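Long-range contacts in putidaredoxin reductase (PDB 1Q1R), which uses its bound FAD to pass electrons, probably from NADH, to putidaredoxin, the iron-sulfur protein that supplies the cytochrome P450cam monooxygenase: residues E198-E203 and D332-G337; V19-R24 and D68-Q73; R393-P398 and A413-E418. All blocks are in the same frame, centred on the assembly; numbering follows the deposited sequence.

Contact 1 (E198-E203 and D332-G337); sequences EHLHRE and DQYEIG
His201 reaches across to Gln333 and Tyr334 where a helix of the glutathione reductase fold meets the tight turn of a beta-hairpin. Helix 191-204 precedes the edge strand 207-209 of a parallel sheet, probably that of the pyridine nucleotide domain, while a type I' turn from Gln333 to Ile336 links antiparallel strands 328-333 and 336-342 of the C-terminal domain. The imidazole of His201, set anti to its carbonyl carbon (chi1 -75°), presents both nitrogens to the hairpin. His201 NE2 donates to Gln333 OE1 at 2.8 Å, with a fairly straight N-H...O angle of 161°; the acceptor lies near the imidazole plane, whereas the donor is tilted out of the carbonyl plane. Gln333 NE2 bonds to Ser331 OG, so both ends of the amide are held and its rotation is fixed. At the other nitrogen, His201 ND1 makes a weak, bent bond of 2.8 Å to Tyr334 OH. This goes with an offset edge-to-face stack, in which the phenol edge leans toward the imidazole face with centroids 4.8 Å apart and planes at 60°. Leu162 of helix 159-170 touches both His201 and Gln333, and Ala166 touches Tyr334. Leu200 adds the apolar part: Leu200 CD2 meets Ile336 CD1 tip to tip at 4.0 Å. Leu200 CD1 lies 3.2 Å from Tyr334 CD1, a short contact; with chi2 off a staggered value, the placing of this methyl is doubtful. Tyr334 CE1 sits 3.2 Å above the His201 plane, displaced toward the rim of the ring.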
# COMPACT_ATOMS: atom_id res chain seq x y z
N GLU A 198 -10.93 -11.43 -12.55
CA GLU A 198 -11.76 -10.94 -13.63
C GLU A 198 -13.12 -11.62 -13.64
O GLU A 198 -14.16 -10.97 -13.77
CB GLU A 198 -11.02 -11.11 -14.97
CG GLU A 198 -9.89 -10.09 -15.13
CD GLU A 198 -9.04 -10.31 -16.37
OE1 GLU A 198 -9.60 -10.77 -17.39
OE2 GLU A 198 -7.83 -10.01 -16.33
N HIS A 199 -13.13 -12.94 -13.47
CA HIS A 199 -14.39 -13.68 -13.45
C HIS A 199 -15.18 -13.33 -12.19
O HIS A 199 -16.41 -13.20 -12.21
CB HIS A 199 -14.14 -15.19 -13.52
CG HIS A 199 -15.38 -16.02 -13.41
ND1 HIS A 199 -15.83 -16.53 -12.22
CD2 HIS A 199 -16.28 -16.40 -14.35
CE1 HIS A 199 -16.96 -17.19 -12.42
NE2 HIS A 199 -17.25 -17.12 -13.71
N LEU A 200 -14.47 -13.19 -11.08
CA LEU A 200 -15.10 -12.87 -9.81
C LEU A 200 -15.91 -11.56 -9.93
O LEU A 200 -17.10 -11.52 -9.61
CB LEU A 200 -14.01 -12.75 -8.74
CG LEU A 200 -14.29 -12.68 -7.24
CD1 LEU A 200 -14.02 -11.28 -6.76
CD2 LEU A 200 -15.69 -13.15 -6.90
N HIS A 201 -15.25 -10.52 -10.42
CA HIS A 201 -15.87 -9.21 -10.58
C HIS A 201 -16.95 -9.17 -11.67
O HIS A 201 -18.03 -8.62 -11.44
CB HIS A 201 -14.80 -8.17 -10.86
CG HIS A 201 -14.01 -7.78 -9.65
ND1 HIS A 201 -14.40 -6.76 -8.80
CD2 HIS A 201 -12.88 -8.29 -9.11
CE1 HIS A 201 -13.54 -6.66 -7.81
NE2 HIS A 201 -12.61 -7.58 -7.97
N ARG A 202 -16.67 -9.74 -12.83
CA ARG A 202 -17.65 -9.75 -13.91
C ARG A 202 -18.90 -10.47 -13.44
O ARG A 202 -20.02 -10.06 -13.73
CB ARG A 202 -17.07 -10.44 -15.16
CG ARG A 202 -16.10 -9.56 -15.95
CD ARG A 202 -15.42 -10.31 -17.09
NE ARG A 202 -14.51 -9.43 -17.83
CZ ARG A 202 -13.36 -9.82 -18.37
NH1 ARG A 202 -12.96 -11.08 -18.27
NH2 ARG A 202 -12.60 -8.94 -19.01
N GLU A 203 -18.70 -11.54 -12.68
CA GLU A 203 -19.82 -12.31 -12.14
C GLU A 203 -20.66 -11.41 -11.23
O GLU A 203 -21.89 -11.52 -11.19
CB GLU A 203 -19.29 -13.49 -11.33
CG GLU A 203 -20.36 -14.49 -10.91
CD GLU A 203 -20.51 -15.63 -11.90
OE1 GLU A 203 -20.80 -15.36 -13.09
OE2 GLU A 203 -20.34 -16.79 -11.48
N ASP A 332 -9.45 -6.88 0.56
CA ASP A 332 -10.80 -7.34 0.88
C ASP A 332 -11.69 -6.98 -0.29
O ASP A 332 -11.88 -5.80 -0.60
CB ASP A 332 -11.34 -6.64 2.13
CG ASP A 332 -10.64 -7.09 3.40
OD1 ASP A 332 -10.94 -6.51 4.47
OD2 ASP A 332 -9.81 -8.02 3.34
N GLN A 333 -12.23 -8.00 -0.95
CA GLN A 333 -13.11 -7.80 -2.09
C GLN A 333 -14.27 -8.79 -1.94
O GLN A 333 -14.05 -9.99 -1.80
CB GLN A 333 -12.36 -8.07 -3.39
CG GLN A 333 -11.19 -7.12 -3.65
CD GLN A 333 -10.34 -7.55 -4.83
OE1 GLN A 333 -10.87 -7.98 -5.86
NE2 GLN A 333 -9.03 -7.42 -4.69
N TYR A 334 -15.49 -8.27 -1.95
CA TYR A 334 -16.68 -9.10 -1.80
C TYR A 334 -16.55 -10.06 -0.62
O TYR A 334 -16.81 -11.25 -0.74
CB TYR A 334 -16.94 -9.90 -3.08
CG TYR A 334 -16.97 -9.06 -4.34
CD1 TYR A 334 -15.97 -9.18 -5.30
CD2 TYR A 334 -17.99 -8.13 -4.56
CE1 TYR A 334 -15.98 -8.39 -6.46
CE2 TYR A 334 -18.01 -7.35 -5.71
CZ TYR A 334 -17.01 -7.48 -6.65
OH TYR A 334 -17.04 -6.71 -7.80
N GLU A 335 -16.13 -9.53 0.53
CA GLU A 335 -15.98 -10.32 1.75
C GLU A 335 -15.03 -11.51 1.61
O GLU A 335 -15.07 -12.43 2.43
CB GLU A 335 -17.34 -10.82 2.23
CG GLU A 335 -18.30 -9.72 2.67
CD GLU A 335 -19.67 -10.26 3.05
OE1 GLU A 335 -19.77 -11.06 4.00
OE2 GLU A 335 -20.66 -9.88 2.38
N ILE A 336 -14.19 -11.50 0.59
CA ILE A 336 -13.23 -12.58 0.38
C ILE A 336 -11.91 -12.23 1.07
O ILE A 336 -11.39 -11.13 0.90
CB ILE A 336 -12.96 -12.81 -1.12
CG1 ILE A 336 -14.23 -13.33 -1.80
CG2 ILE A 336 -11.81 -13.78 -1.31
CD1 ILE A 336 -14.09 -13.51 -3.29
N GLY A 337 -11.38 -13.17 1.85
CA GLY A 337 -10.13 -12.93 2.54
C GLY A 337 -8.93 -13.17 1.65
O GLY A 337 -8.49 -14.31 1.47

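Contact 2 (V19-R24 and D68-Q73)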
# COMPACT_ATOMS: atom_id res chain seq x y z
N VAL A 19 6.30 5.34 14.03
CA VAL A 19 7.66 5.62 14.46
C VAL A 19 7.57 6.44 15.75
O VAL A 19 8.22 6.14 16.75
CB VAL A 19 8.44 6.43 13.40
CG1 VAL A 19 9.71 7.02 14.00
CG2 VAL A 19 8.79 5.54 12.22
N ALA A 20 6.72 7.47 15.72
CA ALA A 20 6.53 8.34 16.87
C ALA A 20 6.15 7.58 18.14
O ALA A 20 6.84 7.68 19.16
CB ALA A 20 5.46 9.40 16.55
N PHE A 21 5.05 6.83 18.08
CA PHE A 21 4.61 6.07 19.25
C PHE A 21 5.53 4.90 19.58
O PHE A 21 5.68 4.54 20.75
CB PHE A 21 3.17 5.58 19.07
CG PHE A 21 2.15 6.67 19.21
CD1 PHE A 21 1.79 7.46 18.13
CD2 PHE A 21 1.58 6.94 20.45
CE1 PHE A 21 0.88 8.51 18.28
CE2 PHE A 21 0.67 7.98 20.61
CZ PHE A 21 0.33 8.77 19.52
N GLY A 22 6.15 4.32 18.56
CA GLY A 22 7.05 3.21 18.80
C GLY A 22 8.24 3.72 19.59
O GLY A 22 8.71 3.08 20.53
N LEU A 23 8.72 4.89 19.19
CA LEU A 23 9.85 5.55 19.83
C LEU A 23 9.58 5.73 21.32
O LEU A 23 10.37 5.32 22.16
CB LEU A 23 10.08 6.90 19.17
CG LEU A 23 11.46 7.27 18.65
CD1 LEU A 23 12.17 6.07 18.07
CD2 LEU A 23 11.31 8.36 17.59
N ARG A 24 8.44 6.34 21.64
CA ARG A 24 8.07 6.59 23.02
C ARG A 24 7.75 5.30 23.78
O ARG A 24 7.72 5.29 25.01
CB ARG A 24 6.86 7.53 23.09
CG ARG A 24 6.62 8.12 24.46
CD ARG A 24 7.75 9.07 24.85
NE ARG A 24 7.60 10.37 24.22
CZ ARG A 24 8.56 11.29 24.16
NH1 ARG A 24 9.75 11.05 24.70
NH2 ARG A 24 8.32 12.47 23.60
N ASP A 68 -6.07 12.32 22.31
CA ASP A 68 -5.44 12.48 23.62
C ASP A 68 -4.12 11.73 23.71
O ASP A 68 -3.20 12.16 24.42
CB ASP A 68 -6.37 11.99 24.74
CG ASP A 68 -7.61 12.85 24.89
OD1 ASP A 68 -7.50 14.09 24.86
OD2 ASP A 68 -8.71 12.27 25.04
N ALA A 69 -4.02 10.62 22.98
CA ALA A 69 -2.81 9.80 22.99
C ALA A 69 -1.56 10.61 22.69
O ALA A 69 -0.51 10.40 23.30
CB ALA A 69 -2.95 8.66 22.00
N TYR A 70 -1.65 11.54 21.74
CA TYR A 70 -0.49 12.35 21.40
C TYR A 70 -0.04 13.17 22.60
O TYR A 70 1.14 13.20 22.92
CB TYR A 70 -0.79 13.28 20.22
CG TYR A 70 -1.08 12.55 18.93
CD1 TYR A 70 -2.33 11.99 18.69
CD2 TYR A 70 -0.09 12.39 17.96
CE1 TYR A 70 -2.59 11.28 17.52
CE2 TYR A 70 -0.34 11.68 16.79
CZ TYR A 70 -1.59 11.13 16.58
OH TYR A 70 -1.85 10.41 15.44
N ALA A 71 -0.99 13.82 23.26
CA ALA A 71 -0.68 14.63 24.43
C ALA A 71 -0.09 13.77 25.54
O ALA A 71 0.95 14.11 26.12
CB ALA A 71 -1.95 15.33 24.93
N ALA A 72 -0.75 12.66 25.84
CA ALA A 72 -0.31 11.74 26.88
C ALA A 72 1.10 11.20 26.66
O ALA A 72 1.90 11.16 27.59
CB ALA A 72 -1.30 10.58 27.00
N GLN A 73 1.40 10.77 25.44
CA GLN A 73 2.72 10.24 25.12
C GLN A 73 3.70 11.35 24.79
O GLN A 73 4.83 11.10 24.39
CB GLN A 73 2.63 9.26 23.94
CG GLN A 73 1.92 7.97 24.28
CD GLN A 73 2.56 7.25 25.45
OE1 GLN A 73 3.74 6.92 25.42
NE2 GLN A 73 1.77 7.01 26.50
O HOH W 1 3.80 4.83 22.87
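Phe21 holds CG anti to its carbonyl carbon (chi1 -74°), which swings the ring off helix 14-25 toward Tyr70, while Arg24 takes the other course, CG anti to the backbone N (chi1 -166°), then bends at chi2 and chi3 to bring its guanidinium to the end of helix 67-72. The Phe21 ring drives its edge into the face of Tyr70 as a T-shaped pair, planes at 78° and centroids 5.1 Å apart; CZ lies over the middle of the phenol ring. Ala69 CB packs on Phe21 CE2 at 3.9 Å, and Gln73 CG approaches the same atom obliquely. Arg65 adds a cation-pi contact to Phe21. Arg24 NE donates to Gln73 O at 2.9 Å, while NH2 bonds to Asn74 O and NH1 to Gly30 O and Trp28 O, so each guanidinium nitrogen has a backbone carbonyl. Gln73, bent at chi2, lays OE1 3.3 Å from Arg24 CG; a water bridges the segments, donating to Phe21 O at 2.8 Å and, at a longer 3.3 Å, to Gln73 OE1. Helix 14-25 follows a glycine-rich turn that fits the GxGxxG pattern, after strand 6-10, and helix 67-72 leads into the edge strand 75-78: the contact packs two helices of the Rossmann-type FAD-binding domain.

Contact 3 (R393-P398 and A413-E418)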
# COMPACT_ATOMS: atom_id res chain seq x y z
N ARG A 393 12.96 -19.96 4.34
CA ARG A 393 13.50 -20.65 3.16
C ARG A 393 13.39 -22.16 3.31
O ARG A 393 14.35 -22.89 3.04
CB ARG A 393 14.96 -20.26 2.97
CG ARG A 393 15.21 -19.19 1.92
CD ARG A 393 14.89 -19.71 0.53
NE ARG A 393 15.44 -18.86 -0.51
CZ ARG A 393 16.74 -18.62 -0.66
NH1 ARG A 393 17.62 -19.17 0.16
NH2 ARG A 393 17.17 -17.82 -1.64
N LEU A 394 12.22 -22.65 3.72
CA LEU A 394 12.03 -24.08 3.90
C LEU A 394 11.96 -24.83 2.57
O LEU A 394 11.23 -24.44 1.66
CB LEU A 394 10.76 -24.36 4.71
CG LEU A 394 10.71 -23.81 6.13
CD1 LEU A 394 9.45 -24.30 6.81
CD2 LEU A 394 11.93 -24.26 6.91
N PRO A 395 12.71 -25.93 2.45
CA PRO A 395 12.75 -26.76 1.24
C PRO A 395 11.53 -27.66 1.06
O PRO A 395 11.65 -28.88 0.96
CB PRO A 395 14.03 -27.57 1.43
CG PRO A 395 14.05 -27.79 2.91
CD PRO A 395 13.68 -26.42 3.45
N VAL A 396 10.34 -27.06 1.02
CA VAL A 396 9.12 -27.83 0.84
C VAL A 396 9.10 -28.51 -0.52
O VAL A 396 9.54 -27.94 -1.52
CB VAL A 396 7.87 -26.94 0.96
CG1 VAL A 396 7.73 -26.42 2.38
CG2 VAL A 396 7.96 -25.78 -0.02
N GLU A 397 8.57 -29.73 -0.56
CA GLU A 397 8.49 -30.50 -1.80
C GLU A 397 7.47 -29.90 -2.77
O GLU A 397 6.27 -29.96 -2.52
CB GLU A 397 8.11 -31.95 -1.51
CG GLU A 397 7.90 -32.79 -2.77
CD GLU A 397 9.09 -32.71 -3.72
OE1 GLU A 397 10.22 -33.02 -3.28
OE2 GLU A 397 8.89 -32.35 -4.89
N PRO A 398 7.93 -29.34 -3.89
CA PRO A 398 7.03 -28.74 -4.87
C PRO A 398 5.91 -29.68 -5.33
O PRO A 398 4.75 -29.27 -5.44
CB PRO A 398 7.96 -28.37 -6.02
CG PRO A 398 9.25 -28.07 -5.32
CD PRO A 398 9.34 -29.20 -4.32
N ALA A 413 6.84 -29.87 7.97
CA ALA A 413 7.54 -30.71 8.94
C ALA A 413 8.64 -31.49 8.25
O ALA A 413 9.78 -31.54 8.72
CB ALA A 413 6.56 -31.66 9.61
N ALA A 414 8.31 -32.08 7.11
CA ALA A 414 9.28 -32.87 6.35
C ALA A 414 10.47 -32.01 5.91
O ALA A 414 11.62 -32.44 6.02
CB ALA A 414 8.61 -33.50 5.14
N ALA A 415 10.19 -30.81 5.41
CA ALA A 415 11.24 -29.91 4.96
C ALA A 415 12.19 -29.56 6.11
O ALA A 415 13.41 -29.56 5.94
CB ALA A 415 10.62 -28.63 4.38
N LYS A 416 11.63 -29.27 7.27
CA LYS A 416 12.43 -28.93 8.44
C LYS A 416 13.25 -30.13 8.92
O LYS A 416 14.42 -29.98 9.29
CB LYS A 416 11.51 -28.44 9.57
CG LYS A 416 10.76 -27.16 9.20
CD LYS A 416 9.55 -26.90 10.08
CE LYS A 416 9.94 -26.56 11.51
NZ LYS A 416 8.73 -26.17 12.31
N ALA A 417 12.65 -31.32 8.89
CA ALA A 417 13.32 -32.54 9.32
C ALA A 417 14.49 -32.90 8.42
O ALA A 417 15.47 -33.51 8.86
CB ALA A 417 12.33 -33.69 9.36
N GLU A 418 14.38 -32.52 7.15
CA GLU A 418 15.42 -32.80 6.18
C GLU A 418 16.68 -32.00 6.48
O GLU A 418 17.80 -32.49 6.30
CB GLU A 418 14.91 -32.46 4.78
CG GLU A 418 15.80 -32.94 3.66
CD GLU A 418 15.16 -32.76 2.31
OE1 GLU A 418 14.97 -31.59 1.90
OE2 GLU A 418 14.84 -33.78 1.67
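Glu418, whose side chain meets Pro395, has its backbone N gripped by two carbonyls of its helix: Glu418 N bonds to Ala414 O at 3.0 Å and, weakly, to Ala415 O. Extended beyond CG, Glu418 brings OE1 to 4.0 Å from Pro395 CG, a van der Waals contact. No hydrogen bond joins the segments, and the contact rests on apolar packing around Ala415. Ala415 CB points into the loop, 3.6 Å from Pro395 O. This small methyl lets the backbones close to 5.1 Å between Val396 CA and Ala415 CA. Pro395, at the centre of an inverse gamma turn, turns CG and CD to the helix, Pro395 CG lying 3.8 Å from Ala415 CB and also close to Ala415 O. Along the other flank both methyls of Leu394 rest on the aliphatic part of Lys416, Leu394 CD2 being 3.9 Å from Lys416 CG. Lys416 bends at chi3, and its NZ makes a weak bond to Gln388 OE1 of helix 380-391. The CB of Val396 points away from 413-418, and its side chain also touches Ile389 and Ile411, the latter on helix 408-421 itself. Arg393, with positive phi, closes helix 380-391 as the C-prime residue of a Schellman motif, and Glu397 is the N-cap of helix 398-401: a helix-to-helix connection packed against the C-terminal helix 408-421.

How the contacts relate
From the N terminus, contact 2 closes first: the chain leaves helix 14-25, adds strand 31-35 to the parallel sheet of the FAD-binding domain, and returns 43 residues later at helix 67-72. Contact 1 opens only after that and spans 128 residues, from helix 191-204, which precedes the edge strand 207-209 of the second parallel sheet, to the first hairpin of the antiparallel C-terminal sheet, so it probably joins the pyridine nucleotide and C-terminal domains. Contact 3 follows, a short loop of 14 residues holding helix 398-401 and packing helix 408-421 on the connection after helix 380-391. All three run in series, neither nesting nor crossing. Contacts 1 and 2 lie on opposite sides of the chain's centre, their centres about 38 Å apart.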